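Local coordinates for bartonella effector protein (Bep) substrate of VirB T4SS (Bartonella clarridgeiae, PDB 4YK2) that is probably translocated into host cells by the VirB type IV secretion system, its BID domain probably acting as part of the secretion signal, at residues K39-L44 with V110-K115. Residues are numbered along the deposited sequence; the frame is centred on the assembly and turned at random.
Sequences KEIRRL and VEAIHK
I41 meets A112 at the centre of this contact, where two helices of the BID-domain four-helix bundle run almost antiparallel, their N-to-C directions 159° apart and their axes 9.2 Å from each other at the closest. The single methyl of A112 points at the opposite helix and lets the backbones come close, I41 CA lying 6.1 Å from A112 CA. I41 CG1 is anti to its own carbonyl carbon (chi1 -69°) and touches A112 CB at 3.7 Å. The unbranched CG1-CD1 arm of the isoleucine is long enough to pass the small alanine, and I41 CD1 reaches I113 CG1 at 3.9 Å, the two isoleucine side chains crossing at about a right angle. From the next turn the branched end of L44 adds a looser touch, L44 CD1 to A112 CB at 4.3 Å, while I41 and L44 both pack on L109 of helix 106-123. I113 also touches L76 of helix 69-78, which joins a third helix to the pair.

E40 borders the apolar patch and shows two characters: its CG methylene lies near A112 CB, whereas its carboxylate forms a salt bridge with R43 of its own helix. Two nearly straight hydrogen bonds make it, R43 NE to E40 OE1 at 2.8 Å and R43 NH2 to E40 OE2 at 2.6 Å. Both oxygens lie in the guanidinium plane; NH2 approaches OE2 on the syn side, 33° out of the carboxylate plane, while NE comes to OE1 from above that plane. The long, flexible arginine suits this exposed margin, and the pairing probably offsets much of the carboxylate's charge beside the hydrocarbon. Across the interface itself, cohesion therefore rests on shape and burial of aliphatic groups.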
loop_
_atom_site.group_PDB
_atom_site.type_symbol
_atom_site.label_atom_id
_atom_site.label_comp_id
_atom_site.label_asym_id
_atom_site.label_seq_id
_atom_site.Cartn_x
_atom_site.Cartn_y
_atom_site.Cartn_z
ATOM N N LYS A 39 -6.691 -5.255 -1.149
ATOM C CA LYS A 39 -6.295 -6.655 -1.122
ATOM C C LYS A 39 -4.820 -6.827 -1.511
ATOM O O LYS A 39 -4.076 -7.553 -0.855
ATOM C CB LYS A 39 -7.197 -7.465 -2.061
ATOM C CG LYS A 39 -6.928 -8.967 -2.101
ATOM C CD LYS A 39 -7.898 -9.639 -3.097
ATOM C CE LYS A 39 -7.829 -11.162 -3.048
ATOM N NZ LYS A 39 -8.948 -11.800 -3.807
ATOM N N GLU A 40 -4.404 -6.178 -2.590
ATOM C CA GLU A 40 -3.019 -6.289 -3.030
ATOM C C GLU A 40 -2.060 -5.645 -2.016
ATOM O O GLU A 40 -0.953 -6.147 -1.804
ATOM C CB GLU A 40 -2.843 -5.662 -4.416
ATOM C CG GLU A 40 -1.424 -5.723 -4.990
ATOM C CD GLU A 40 -0.972 -7.133 -5.375
ATOM O OE1 GLU A 40 -1.660 -8.119 -5.044
ATOM O OE2 GLU A 40 0.090 -7.260 -6.017
ATOM N N ILE A 41 -2.482 -4.548 -1.386
ATOM C CA ILE A 41 -1.664 -3.931 -0.331
ATOM C C ILE A 41 -1.469 -4.896 0.851
ATOM O O ILE A 41 -0.371 -4.989 1.417
ATOM C CB ILE A 41 -2.269 -2.589 0.121
ATOM C CG1 ILE A 41 -2.122 -1.555 -1.012
ATOM C CG2 ILE A 41 -1.565 -2.079 1.395
ATOM C CD1 ILE A 41 -2.879 -0.250 -0.771
ATOM N N ARG A 42 -2.526 -5.614 1.225
ATOM C CA ARG A 42 -2.400 -6.616 2.280
ATOM C C ARG A 42 -1.415 -7.722 1.881
ATOM O O ARG A 42 -0.561 -8.117 2.682
ATOM C CB ARG A 42 -3.764 -7.226 2.632
ATOM C CG ARG A 42 -4.607 -6.371 3.579
ATOM C CD ARG A 42 -5.801 -7.143 4.135
ATOM N NE ARG A 42 -6.627 -7.706 3.072
ATOM C CZ ARG A 42 -7.710 -7.120 2.575
ATOM N NH1 ARG A 42 -8.115 -5.948 3.048
ATOM N NH2 ARG A 42 -8.389 -7.714 1.609
ATOM N N ARG A 43 -1.539 -8.214 0.648
ATOM C CA ARG A 43 -0.681 -9.290 0.148
ATOM C C ARG A 43 0.778 -8.861 0.127
ATOM O O ARG A 43 1.665 -9.588 0.596
ATOM C CB ARG A 43 -1.112 -9.728 -1.263
ATOM C CG ARG A 43 -0.461 -11.041 -1.728
ATOM C CD ARG A 43 -0.764 -11.371 -3.208
ATOM N NE ARG A 43 -0.194 -10.356 -4.099
ATOM C CZ ARG A 43 1.064 -10.361 -4.539
ATOM N NH1 ARG A 43 1.895 -11.328 -4.175
ATOM N NH2 ARG A 43 1.497 -9.399 -5.346
ATOM N N LEU A 44 1.026 -7.667 -0.394
ATOM C CA LEU A 44 2.389 -7.139 -0.451
ATOM C C LEU A 44 2.953 -6.756 0.928
ATOM O O LEU A 44 4.157 -6.899 1.171
ATOM C CB LEU A 44 2.433 -5.938 -1.393
ATOM C CG LEU A 44 2.153 -6.290 -2.864
ATOM C CD1 LEU A 44 1.940 -5.027 -3.665
ATOM C CD2 LEU A 44 3.298 -7.095 -3.479
ATOM N N VAL A 110 4.480 0.283 -3.044
ATOM C CA VAL A 110 4.315 1.715 -3.299
ATOM C C VAL A 110 3.309 1.972 -4.447
ATOM O O VAL A 110 2.440 2.844 -4.345
ATOM C CB VAL A 110 5.690 2.365 -3.588
ATOM C CG1 VAL A 110 5.545 3.800 -4.075
ATOM C CG2 VAL A 110 6.601 2.277 -2.327
ATOM N N GLU A 111 3.412 1.209 -5.530
ATOM C CA GLU A 111 2.497 1.404 -6.656
ATOM C C GLU A 111 1.059 1.121 -6.262
ATOM O O GLU A 111 0.146 1.824 -6.685
ATOM C CB GLU A 111 2.879 0.517 -7.840
ATOM C CG GLU A 111 4.145 0.948 -8.536
ATOM C CD GLU A 111 4.358 0.222 -9.853
ATOM O OE1 GLU A 111 3.354 -0.132 -10.517
ATOM O OE2 GLU A 111 5.529 0.003 -10.215
ATOM N N ALA A 112 0.854 0.098 -5.445
ATOM C CA ALA A 112 -0.501 -0.263 -5.049
ATOM C C ALA A 112 -1.101 0.818 -4.155
ATOM O O ALA A 112 -2.293 1.104 -4.231
ATOM C CB ALA A 112 -0.512 -1.602 -4.351
ATOM N N ILE A 113 -0.265 1.440 -3.331
ATOM C CA ILE A 113 -0.719 2.534 -2.482
ATOM C C ILE A 113 -1.078 3.756 -3.331
ATOM O O ILE A 113 -2.074 4.430 -3.060
ATOM C CB ILE A 113 0.342 2.869 -1.408
ATOM C CG1 ILE A 113 0.401 1.745 -0.371
ATOM C CG2 ILE A 113 0.034 4.205 -0.725
ATOM C CD1 ILE A 113 1.608 1.851 0.576
ATOM N N HIS A 114 -0.297 4.033 -4.372
ATOM C CA HIS A 114 -0.624 5.134 -5.285
ATOM C C HIS A 114 -1.950 4.862 -6.012
ATOM O O HIS A 114 -2.773 5.768 -6.166
ATOM C CB HIS A 114 0.490 5.364 -6.312
ATOM C CG HIS A 114 1.598 6.248 -5.824
ATOM N ND1 HIS A 114 1.457 7.613 -5.679
ATOM C CD2 HIS A 114 2.876 5.963 -5.464
ATOM C CE1 HIS A 114 2.593 8.127 -5.235
ATOM N NE2 HIS A 114 3.472 7.147 -5.103
ATOM N N LYS A 115 -2.159 3.623 -6.449
ATOM C CA LYS A 115 -3.424 3.251 -7.102
ATOM C C LYS A 115 -4.614 3.368 -6.151
ATOM O O LYS A 115 -5.671 3.862 -6.534
ATOM C CB LYS A 115 -3.348 1.835 -7.662
ATOM C CG LYS A 115 -2.468 1.716 -8.893
ATOM C CD LYS A 115 -2.508 0.316 -9.468
ATOM C CE LYS A 115 -1.513 0.188 -10.621
ATOM N NZ LYS A 115 -1.202 -1.233 -10.937
#